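Local coordinates for protein 4-hydroxybutyrate coenzyme A transferase (Shewanella oneidensis, PDB 2OAS) that probably transfers coenzyme A from an acyl-CoA donor to a carboxylic acid such as 4-hydroxybutyrate, and holds coenzyme A in a pocket of its chain, at residues 96-101 against 332-337; 103-108 against 285-290; 25-30 against 262-267. All blocks are in the same frame, centred on the assembly; numbering follows the deposited sequence.

Contact 1: 96-101 against 332-337; sequences FLSEVP and QMDFIR. With COA (coenzyme A), chain C.
The selenomethionine side chain of Met333 overlaps the CE1 and CZ corner of the Phe96 ring, a Met-aromatic contact that joins the turn leading into helix 100-105 to the start of helix 332-341. Its methyl CE comes within 3.6 Å of Phe96 CE1, and Met333 SE stands 4.8 Å from the centroid of the Phe96 ring, 60° off the normal, so the approach is oblique. Met333 reaches the ring because its chain runs out extended (CG anti to the backbone N, chi1 -166°) and bends only at the last torsion.

Next along the helix, the buried carboxylate of Asp334 takes a hydrogen bond from Ser98 OG onto OD1, which it meets nearly along the C-O direction. The same oxygen accepts from a water, which in turn takes a weak bond from Ser98 N. OD2 forms a salt bridge with Arg337 of the second subunit, which probably helps to keep the acid ionised. Arg337 of this chain makes a cation-pi contact with Phe96 of the second subunit, placing the contact at the dimer interface.

The first turn of helix 332-341 also faces the cofactor: Gln332, a coenzyme A-binding residue, lays its CB 3.7 Å from C6P of the pantetheine arm.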
loop_
_atom_site.group_PDB
_atom_site.type_symbol
_atom_site.label_atom_id
_atom_site.label_comp_id
_atom_site.label_asym_id
_atom_site.label_seq_id
_atom_site.Cartn_x
_atom_site.Cartn_y
_atom_site.Cartn_z
ATOM N N PHE A 96 -6.360 -1.421 -7.491
ATOM C CA PHE A 96 -6.286 -2.665 -6.711
ATOM C C PHE A 96 -7.482 -3.500 -7.116
ATOM O O PHE A 96 -8.558 -2.963 -7.361
ATOM C CB PHE A 96 -6.337 -2.404 -5.198
ATOM C CG PHE A 96 -5.245 -1.517 -4.711
ATOM C CD1 PHE A 96 -3.917 -1.860 -4.921
ATOM C CD2 PHE A 96 -5.538 -0.286 -4.144
ATOM C CE1 PHE A 96 -2.891 -0.982 -4.583
ATOM C CE2 PHE A 96 -4.520 0.598 -3.801
ATOM C CZ PHE A 96 -3.193 0.250 -4.025
ATOM N N LEU A 97 -7.290 -4.803 -7.192
ATOM C CA LEU A 97 -8.369 -5.677 -7.582
ATOM C C LEU A 97 -9.542 -5.554 -6.623
ATOM O O LEU A 97 -10.683 -5.473 -7.056
ATOM C CB LEU A 97 -7.878 -7.123 -7.655
ATOM C CG LEU A 97 -8.295 -7.743 -8.995
ATOM C CD1 LEU A 97 -7.075 -8.349 -9.666
ATOM C CD2 LEU A 97 -9.387 -8.775 -8.790
ATOM N N SER A 98 -9.257 -5.513 -5.324
ATOM C CA SER A 98 -10.313 -5.388 -4.320
ATOM C C SER A 98 -11.076 -4.069 -4.435
ATOM O O SER A 98 -12.172 -3.939 -3.896
ATOM C CB SER A 98 -9.726 -5.520 -2.923
ATOM O OG SER A 98 -8.670 -4.591 -2.737
ATOM N N GLU A 99 -10.503 -3.092 -5.131
ATOM C CA GLU A 99 -11.156 -1.792 -5.285
ATOM C C GLU A 99 -12.106 -1.765 -6.480
ATOM O O GLU A 99 -12.925 -0.860 -6.605
ATOM C CB GLU A 99 -10.129 -0.670 -5.483
ATOM C CG GLU A 99 -9.113 -0.462 -4.372
ATOM C CD GLU A 99 -9.721 0.055 -3.084
ATOM O OE1 GLU A 99 -10.468 1.055 -3.126
ATOM O OE2 GLU A 99 -9.434 -0.537 -2.018
ATOM N N VAL A 100 -12.007 -2.754 -7.358
ATOM C CA VAL A 100 -12.858 -2.771 -8.534
ATOM C C VAL A 100 -14.342 -2.864 -8.190
ATOM O O VAL A 100 -15.149 -2.137 -8.752
ATOM C CB VAL A 100 -12.468 -3.916 -9.469
ATOM C CG1 VAL A 100 -13.281 -3.850 -10.746
ATOM C CG2 VAL A 100 -10.972 -3.832 -9.778
ATOM N N PRO A 101 -14.729 -3.758 -7.269
ATOM C CA PRO A 101 -16.142 -3.899 -6.890
ATOM C C PRO A 101 -16.707 -2.587 -6.366
ATOM O O PRO A 101 -17.859 -2.235 -6.640
ATOM C CB PRO A 101 -16.106 -4.962 -5.802
ATOM C CG PRO A 101 -14.980 -5.823 -6.229
ATOM C CD PRO A 101 -13.920 -4.786 -6.601
ATOM N N GLN A 332 -1.319 -8.375 -5.089
ATOM C CA GLN A 332 -0.157 -8.894 -4.383
ATOM C C GLN A 332 0.190 -7.984 -3.207
ATOM O O GLN A 332 0.694 -8.444 -2.185
ATOM C CB GLN A 332 1.054 -8.975 -5.317
ATOM C CG GLN A 332 1.607 -7.618 -5.697
ATOM C CD GLN A 332 2.996 -7.681 -6.304
ATOM O OE1 GLN A 332 3.630 -6.649 -6.532
ATOM N NE2 GLN A 332 3.473 -8.887 -6.575
HETATM N N MSE A 333 -0.084 -6.695 -3.353
HETATM C CA MSE A 333 0.243 -5.750 -2.298
HETATM C C MSE A 333 -0.619 -5.976 -1.064
HETATM O O MSE A 333 -0.122 -6.063 0.054
HETATM C CB MSE A 333 0.059 -4.330 -2.806
HETATM C CG MSE A 333 0.681 -3.300 -1.902
HETATM SE SE MSE A 333 0.027 -1.538 -2.313
HETATM C CE MSE A 333 -1.605 -1.629 -1.302
ATOM N N ASP A 334 -1.927 -6.061 -1.279
ATOM C CA ASP A 334 -2.867 -6.294 -0.190
ATOM C C ASP A 334 -2.498 -7.569 0.565
ATOM O O ASP A 334 -2.573 -7.610 1.792
ATOM C CB ASP A 334 -4.282 -6.399 -0.746
ATOM C CG ASP A 334 -4.882 -5.045 -1.089
ATOM O OD1 ASP A 334 -5.948 -5.024 -1.730
ATOM O OD2 ASP A 334 -4.304 -4.005 -0.715
ATOM N N PHE A 335 -2.098 -8.607 -0.171
ATOM C CA PHE A 335 -1.712 -9.878 0.443
ATOM C C PHE A 335 -0.390 -9.795 1.192
ATOM O O PHE A 335 -0.181 -10.487 2.194
ATOM C CB PHE A 335 -1.623 -10.982 -0.614
ATOM C CG PHE A 335 -2.929 -11.649 -0.888
ATOM C CD1 PHE A 335 -3.534 -12.439 0.086
ATOM C CD2 PHE A 335 -3.571 -11.471 -2.095
ATOM C CE1 PHE A 335 -4.771 -13.038 -0.144
ATOM C CE2 PHE A 335 -4.806 -12.062 -2.333
ATOM C CZ PHE A 335 -5.407 -12.849 -1.352
ATOM N N ILE A 336 0.505 -8.950 0.694
ATOM C CA ILE A 336 1.808 -8.761 1.315
ATOM C C ILE A 336 1.676 -7.954 2.599
ATOM O O ILE A 336 2.413 -8.194 3.567
ATOM C CB ILE A 336 2.777 -8.082 0.319
ATOM C CG1 ILE A 336 3.130 -9.096 -0.777
ATOM C CG2 ILE A 336 4.033 -7.593 1.016
ATOM C CD1 ILE A 336 4.093 -8.569 -1.820
ATOM N N ARG A 337 0.736 -7.012 2.616
ATOM C CA ARG A 337 0.508 -6.201 3.803
ATOM C C ARG A 337 -0.236 -7.034 4.849
ATOM O O ARG A 337 0.168 -7.084 6.009
ATOM C CB ARG A 337 -0.318 -4.946 3.477
ATOM C CG ARG A 337 -0.467 -3.969 4.675
ATOM C CD ARG A 337 0.893 -3.500 5.183
ATOM N NE ARG A 337 0.851 -2.459 6.212
ATOM C CZ ARG A 337 0.313 -1.247 6.061
ATOM N NH1 ARG A 337 -0.255 -0.906 4.912
ATOM N NH2 ARG A 337 0.370 -0.363 7.056
HETATM N N1A COA C . 13.067 -6.702 -17.927
HETATM C C2A COA C . 12.893 -7.035 -19.339
HETATM N N3A COA C . 12.033 -8.212 -19.581
HETATM C C4A COA C . 11.429 -8.988 -18.484
HETATM C C5A COA C . 11.596 -8.641 -17.095
HETATM C C6A COA C . 12.463 -7.470 -16.825
HETATM N N6A COA C . 12.706 -7.054 -15.493
HETATM N N7A COA C . 10.915 -9.537 -16.287
HETATM C C8A COA C . 10.305 -10.426 -17.190
HETATM N N9A COA C . 10.596 -10.109 -18.537
HETATM C C1B COA C . 10.166 -10.792 -19.740
HETATM C C2B COA C . 10.449 -12.317 -19.905
HETATM O O2B COA C . 11.416 -12.587 -20.857
HETATM C C3B COA C . 9.107 -12.984 -20.203
HETATM O O3B COA C . 9.177 -13.745 -21.450
HETATM P P3B COA C . 7.960 -14.561 -22.050
HETATM O O7A COA C . 7.381 -15.569 -21.139
HETATM O O8A COA C . 6.874 -13.608 -22.430
HETATM O O9A COA C . 8.408 -15.205 -23.277
HETATM C C4B COA C . 8.081 -11.915 -20.212
HETATM O O4B COA C . 8.711 -10.650 -19.946
HETATM C C5B COA C . 7.055 -12.507 -19.155
HETATM O O5B COA C . 7.646 -12.611 -17.849
HETATM P P1A COA C . 7.308 -13.745 -16.683
HETATM O O1A COA C . 7.493 -15.104 -17.112
HETATM O O2A COA C . 8.149 -13.539 -15.443
HETATM O O3A COA C . 5.794 -13.429 -16.366
HETATM P P2A COA C . 4.956 -14.192 -15.300
HETATM O O4A COA C . 3.809 -14.821 -15.949
HETATM O O5A COA C . 5.737 -15.226 -14.645
HETATM O O6A COA C . 4.548 -13.367 -14.155
HETATM C CBP COA C . 4.103 -11.202 -12.927
HETATM C CCP COA C . 5.149 -12.407 -13.287
HETATM C CDP COA C . 4.110 -10.638 -14.391
HETATM C CEP COA C . 4.763 -10.141 -11.944
HETATM C CAP COA C . 2.566 -11.741 -12.495
HETATM O OAP COA C . 2.876 -12.426 -11.242
HETATM C C9P COA C . 1.569 -10.619 -12.185
HETATM O O9P COA C . 0.703 -10.379 -13.013
HETATM N N8P COA C . 1.702 -9.941 -10.946
HETATM C C7P COA C . 0.943 -8.864 -10.325
HETATM C C6P COA C . 0.311 -9.146 -8.912
HETATM C C5P COA C . -1.003 -9.814 -8.920
HETATM O O5P COA C . -1.895 -9.450 -8.146
HETATM N N4P COA C . -1.140 -10.876 -9.884
HETATM C C3P COA C . -2.257 -11.747 -10.215
HETATM C C2P COA C . -2.965 -12.477 -9.012
HETATM S S1P COA C . -4.761 -12.215 -8.976
HETATM O O HOH W 1 -6.194 -6.247 -3.968
#

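Contact 2: 103-108 against 285-290; sequences LFRSGE and DIEQVN
Both acidic partners of Arg105 meet its guanidinium at the edge rather than over a face, and both use the same nitrogen, NH1. Asp285 OD2 lies almost in the guanidinium plane, 3.2 Å from Arg105 NH1, and the bond is nearly straight at 170°. On the aspartate the donor arrives on the syn side, while the two flat groups stand 72° apart, and a single N-H, not a two-pronged pair, joins Arg105 to Asp285. Glu287 OE2 is nearer, 2.7 Å from Arg105 NH1, yet its hydrogen bond is bent to 129° and therefore weak, so that charge attraction probably contributes much of that pairing. The three residues form a salt-bridge network in which one cationic end is shared by two carboxylates, an arrangement likely to offset the repulsion between the acids.

Glu287 spans the gap with an extended chain, its CG anti to the backbone N (chi1 -178°). Asp285 has a second task as N-cap of helix 286-289: its other oxygen, OD1, accepts from Glu287 N at 3.0 Å, approached from above the carboxylate plane. The cap thus holds the acid in place while OD2 remains turned to the arginine.

The network ties helix 100-105 to the N-terminal end of the short helix 286-289. Arg105 also packs on Leu137 and Ala138 of helix 136-142 and gives NH2 to Gln141, while Pro101, one turn earlier on helix 100-105, touches Asp285, Ile286 and Glu287.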
loop_
_atom_site.group_PDB
_atom_site.type_symbol
_atom_site.label_atom_id
_atom_site.label_comp_id
_atom_site.label_asym_id
_atom_site.label_seq_id
_atom_site.Cartn_x
_atom_site.Cartn_y
_atom_site.Cartn_z
ATOM N N LEU A 103 -15.641 0.473 -7.165
ATOM C CA LEU A 103 -15.734 1.431 -8.267
ATOM C C LEU A 103 -17.079 1.247 -8.960
ATOM O O LEU A 103 -17.692 2.204 -9.441
ATOM C CB LEU A 103 -14.606 1.192 -9.277
ATOM C CG LEU A 103 -14.355 2.285 -10.323
ATOM C CD1 LEU A 103 -13.691 3.467 -9.643
ATOM C CD2 LEU A 103 -13.452 1.775 -11.424
ATOM N N PHE A 104 -17.536 0.003 -9.021
ATOM C CA PHE A 104 -18.812 -0.276 -9.654
ATOM C C PHE A 104 -19.946 0.086 -8.720
ATOM O O PHE A 104 -20.827 0.869 -9.081
ATOM C CB PHE A 104 -18.931 -1.748 -10.044
ATOM C CG PHE A 104 -17.955 -2.185 -11.086
ATOM C CD1 PHE A 104 -17.347 -1.259 -11.930
ATOM C CD2 PHE A 104 -17.651 -3.533 -11.237
ATOM C CE1 PHE A 104 -16.442 -1.663 -12.910
ATOM C CE2 PHE A 104 -16.752 -3.958 -12.217
ATOM C CZ PHE A 104 -16.142 -3.018 -13.058
ATOM N N ARG A 105 -19.920 -0.467 -7.512
ATOM C CA ARG A 105 -20.985 -0.202 -6.544
ATOM C C ARG A 105 -21.171 1.267 -6.176
ATOM O O ARG A 105 -22.303 1.724 -6.030
ATOM C CB ARG A 105 -20.770 -1.050 -5.284
ATOM C CG ARG A 105 -21.268 -2.484 -5.465
ATOM C CD ARG A 105 -20.467 -3.510 -4.679
ATOM N NE ARG A 105 -20.997 -4.847 -4.930
ATOM C CZ ARG A 105 -20.392 -5.982 -4.599
ATOM N NH1 ARG A 105 -19.213 -5.976 -3.989
ATOM N NH2 ARG A 105 -20.984 -7.131 -4.887
ATOM N N SER A 106 -20.070 2.001 -6.040
ATOM C CA SER A 106 -20.122 3.420 -5.694
ATOM C C SER A 106 -20.690 4.221 -6.856
ATOM O O SER A 106 -20.922 5.424 -6.748
ATOM C CB SER A 106 -18.724 3.946 -5.388
ATOM O OG SER A 106 -17.952 3.992 -6.575
ATOM N N GLY A 107 -20.886 3.544 -7.977
ATOM C CA GLY A 107 -21.418 4.200 -9.154
ATOM C C GLY A 107 -20.409 5.083 -9.861
ATOM O O GLY A 107 -20.763 5.806 -10.796
ATOM N N GLU A 108 -19.154 5.040 -9.429
ATOM C CA GLU A 108 -18.121 5.861 -10.057
ATOM C C GLU A 108 -17.914 5.445 -11.508
ATOM O O GLU A 108 -17.672 6.287 -12.372
ATOM C CB GLU A 108 -16.807 5.754 -9.274
ATOM C CG GLU A 108 -16.857 6.408 -7.889
ATOM C CD GLU A 108 -15.613 6.132 -7.046
ATOM O OE1 GLU A 108 -15.363 4.946 -6.704
ATOM O OE2 GLU A 108 -14.886 7.104 -6.727
ATOM N N ASP A 285 -16.015 -13.124 -3.247
ATOM C CA ASP A 285 -15.861 -11.846 -3.942
ATOM C C ASP A 285 -14.523 -11.200 -3.599
ATOM O O ASP A 285 -14.198 -11.046 -2.426
ATOM C CB ASP A 285 -17.016 -10.921 -3.535
ATOM C CG ASP A 285 -16.822 -9.479 -3.990
ATOM O OD1 ASP A 285 -15.983 -9.222 -4.882
ATOM O OD2 ASP A 285 -17.528 -8.598 -3.457
ATOM N N ILE A 286 -13.753 -10.814 -4.616
ATOM C CA ILE A 286 -12.447 -10.200 -4.395
ATOM C C ILE A 286 -12.468 -9.032 -3.415
ATOM O O ILE A 286 -11.460 -8.730 -2.783
ATOM C CB ILE A 286 -11.839 -9.674 -5.699
ATOM C CG1 ILE A 286 -12.882 -8.838 -6.428
ATOM C CG2 ILE A 286 -11.343 -10.818 -6.549
ATOM C CD1 ILE A 286 -12.334 -8.112 -7.599
ATOM N N GLU A 287 -13.601 -8.352 -3.297
ATOM C CA GLU A 287 -13.676 -7.231 -2.367
ATOM C C GLU A 287 -13.431 -7.715 -0.946
ATOM O O GLU A 287 -13.047 -6.933 -0.082
ATOM C CB GLU A 287 -15.033 -6.543 -2.456
ATOM C CG GLU A 287 -15.145 -5.335 -1.547
ATOM C CD GLU A 287 -16.397 -4.520 -1.813
ATOM O OE1 GLU A 287 -16.688 -3.606 -1.018
ATOM O OE2 GLU A 287 -17.085 -4.789 -2.818
ATOM N N GLN A 288 -13.651 -9.010 -0.718
ATOM C CA GLN A 288 -13.448 -9.629 0.593
ATOM C C GLN A 288 -12.170 -10.469 0.649
ATOM O O GLN A 288 -11.337 -10.263 1.528
ATOM C CB GLN A 288 -14.630 -10.527 0.963
ATOM C CG GLN A 288 -15.720 -9.864 1.760
ATOM C CD GLN A 288 -16.370 -8.721 1.020
ATOM O OE1 GLN A 288 -16.031 -7.554 1.236
ATOM N NE2 GLN A 288 -17.307 -9.049 0.123
ATOM N N VAL A 289 -12.027 -11.411 -0.280
ATOM C CA VAL A 289 -10.856 -12.271 -0.304
ATOM C C VAL A 289 -9.553 -11.480 -0.373
ATOM O O VAL A 289 -8.548 -11.889 0.221
ATOM C CB VAL A 289 -10.896 -13.284 -1.487
ATOM C CG1 VAL A 289 -10.988 -12.554 -2.802
ATOM C CG2 VAL A 289 -9.646 -14.159 -1.475
ATOM N N ASN A 290 -9.575 -10.344 -1.078
ATOM C CA ASN A 290 -8.396 -9.493 -1.219
ATOM C C ASN A 290 -8.430 -8.273 -0.301
ATOM O O ASN A 290 -7.785 -7.251 -0.572
ATOM C CB ASN A 290 -8.232 -9.045 -2.671
ATOM C CG ASN A 290 -7.615 -10.110 -3.534
ATOM O OD1 ASN A 290 -8.032 -11.267 -3.508
ATOM N ND2 ASN A 290 -6.609 -9.728 -4.316
#

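Contact 3: 25-30 against 262-267; sequences HSMGAT and TGFALG
Met27 O is gripped twice from Thr30: by the hydroxyl, with OG1 2.9 Å from Met27 O, and by the backbone N, which closes a type I turn. With the type II' turn from Ser26 to Ala29 it overlaps, this knits residues 25-30 into a compact loop that presents Met27 and Gly28 to the strand about 264-265.

The selenomethionine side chain of Met27 lies over the Phe264 ring. Its CG sits above one face toward the rim, 4.1 Å from the centroid, a CH-pi contact. The selenium approaches obliquely, 3.6 Å from Phe264 CE2, adding a Met-aromatic interaction. Torsions chi2 (-81°) and chi3 (63°) bend the chain of Met27, chi2 bringing the selenium obliquely near CE2. Phe264 belongs to the coenzyme A pocket and adjoins Glu233, the residue seen covalently linked to the cofactor, so the loop packs on a residue of that pocket. An alanine in place of Phe264 is likely to leave the selenomethionine without its aromatic platform and to open a gap beside the cofactor.

Further along, Leu266 CD1 presses on Gly28 CA at 3.5 Å, where a side chain on the glycine would collide with that methyl. A water bridges the backbones, accepting from Gly28 N and giving a 2.8 Å bond to Ala265 O.

The loop follows strand 21-24 of the eight-stranded parallel sheet and precedes helix 32-41; strand 264-265 pairs in parallel with strand 234-235, and Ala265 rests on strand 281-283.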
loop_
_atom_site.group_PDB
_atom_site.type_symbol
_atom_site.label_atom_id
_atom_site.label_comp_id
_atom_site.label_asym_id
_atom_site.label_seq_id
_atom_site.Cartn_x
_atom_site.Cartn_y
_atom_site.Cartn_z
ATOM N N HIS A 25 -16.899 -11.211 -18.024
ATOM C CA HIS A 25 -16.461 -12.178 -17.019
ATOM C C HIS A 25 -14.977 -12.335 -17.357
ATOM O O HIS A 25 -14.626 -12.398 -18.532
ATOM C CB HIS A 25 -17.190 -13.493 -17.255
ATOM C CG HIS A 25 -17.576 -14.215 -16.001
ATOM N ND1 HIS A 25 -18.548 -15.198 -15.995
ATOM C CD2 HIS A 25 -17.133 -14.111 -14.733
ATOM C CE1 HIS A 25 -18.684 -15.665 -14.770
ATOM N NE2 HIS A 25 -17.842 -15.026 -13.981
ATOM N N SER A 26 -14.116 -12.405 -16.357
ATOM C CA SER A 26 -12.690 -12.527 -16.614
ATOM C C SER A 26 -12.056 -13.875 -16.283
ATOM O O SER A 26 -12.713 -14.777 -15.783
ATOM C CB SER A 26 -11.961 -11.413 -15.877
ATOM O OG SER A 26 -12.397 -10.160 -16.383
HETATM N N MSE A 27 -10.778 -14.016 -16.599
HETATM C CA MSE A 27 -10.079 -15.257 -16.319
HETATM C C MSE A 27 -10.619 -16.460 -17.069
HETATM O O MSE A 27 -10.946 -16.371 -18.250
HETATM C CB MSE A 27 -10.111 -15.522 -14.817
HETATM C CG MSE A 27 -9.216 -14.564 -14.052
HETATM SE SE MSE A 27 -7.324 -15.093 -14.084
HETATM C CE MSE A 27 -6.924 -14.960 -15.981
ATOM N N GLY A 28 -10.702 -17.587 -16.374
ATOM C CA GLY A 28 -11.194 -18.802 -16.994
ATOM C C GLY A 28 -12.653 -18.738 -17.395
ATOM O O GLY A 28 -13.129 -19.602 -18.129
ATOM N N ALA A 29 -13.364 -17.717 -16.937
ATOM C CA ALA A 29 -14.789 -17.583 -17.256
ATOM C C ALA A 29 -15.087 -16.692 -18.451
ATOM O O ALA A 29 -16.247 -16.558 -18.838
ATOM C CB ALA A 29 -15.552 -17.066 -16.029
ATOM N N THR A 30 -14.047 -16.094 -19.033
ATOM C CA THR A 30 -14.210 -15.227 -20.197
ATOM C C THR A 30 -15.207 -15.874 -21.156
ATOM O O THR A 30 -15.010 -16.979 -21.620
ATOM C CB THR A 30 -12.848 -14.992 -20.899
ATOM O OG1 THR A 30 -11.966 -14.336 -19.991
ATOM C CG2 THR A 30 -13.008 -14.134 -22.144
ATOM N N THR A 262 -11.000 -18.473 -2.382
ATOM C CA THR A 262 -10.349 -17.790 -3.504
ATOM C C THR A 262 -11.347 -16.931 -4.249
ATOM O O THR A 262 -12.558 -17.020 -4.020
ATOM C CB THR A 262 -9.777 -18.734 -4.591
ATOM O OG1 THR A 262 -10.752 -19.737 -4.917
ATOM C CG2 THR A 262 -8.505 -19.358 -4.141
ATOM N N GLY A 263 -10.816 -16.118 -5.156
ATOM C CA GLY A 263 -11.650 -15.262 -5.969
ATOM C C GLY A 263 -11.954 -15.967 -7.275
ATOM O O GLY A 263 -12.975 -15.701 -7.909
ATOM N N PHE A 264 -11.049 -16.852 -7.683
ATOM C CA PHE A 264 -11.203 -17.632 -8.912
ATOM C C PHE A 264 -10.236 -18.815 -9.018
ATOM O O PHE A 264 -9.361 -19.000 -8.174
ATOM C CB PHE A 264 -11.082 -16.737 -10.147
ATOM C CG PHE A 264 -9.978 -15.740 -10.068
ATOM C CD1 PHE A 264 -10.172 -14.527 -9.432
ATOM C CD2 PHE A 264 -8.736 -16.033 -10.611
ATOM C CE1 PHE A 264 -9.139 -13.601 -9.328
ATOM C CE2 PHE A 264 -7.682 -15.117 -10.519
ATOM C CZ PHE A 264 -7.882 -13.894 -9.874
ATOM N N ALA A 265 -10.427 -19.624 -10.050
ATOM C CA ALA A 265 -9.596 -20.803 -10.282
ATOM C C ALA A 265 -9.228 -20.942 -11.764
ATOM O O ALA A 265 -9.938 -20.458 -12.649
ATOM C CB ALA A 265 -10.340 -22.053 -9.819
ATOM N N LEU A 266 -8.132 -21.639 -12.026
ATOM C CA LEU A 266 -7.659 -21.830 -13.395
ATOM C C LEU A 266 -6.754 -23.060 -13.444
ATOM O O LEU A 266 -5.785 -23.145 -12.690
ATOM C CB LEU A 266 -6.867 -20.600 -13.838
ATOM C CG LEU A 266 -6.719 -20.464 -15.343
ATOM C CD1 LEU A 266 -8.044 -19.949 -15.873
ATOM C CD2 LEU A 266 -5.594 -19.509 -15.715
ATOM N N GLY A 267 -7.062 -24.008 -14.330
ATOM C CA GLY A 267 -6.251 -25.216 -14.420
ATOM C C GLY A 267 -6.886 -26.292 -15.271
ATOM O O GLY A 267 -7.706 -25.989 -16.137
HETATM O O HOH W 2 -11.037 -17.996 -13.205
#

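Contacts 1 and 3 are buried and each pairs a selenomethionine with a phenylalanine, the ring lying on 96-101 in the first and on 262-267 in the second; their polar parts are an acid with a hydroxyl and a water between backbones. Contact 2, only partly buried, relies on the charged hydrogen bonds of a salt-bridge network. Contacts 1 and 2 share helix 100-105, touch one another and also reach the second subunit, whereas no other protein chain touches contact 3. Both 1 and 3 border coenzyme A, along its pantetheine arm and through Phe264; contact 2 lies farther off, the side chain of Asp285 being about 12 Å from the cofactor. Val289 packs contact 2 against 262-263 of contact 3.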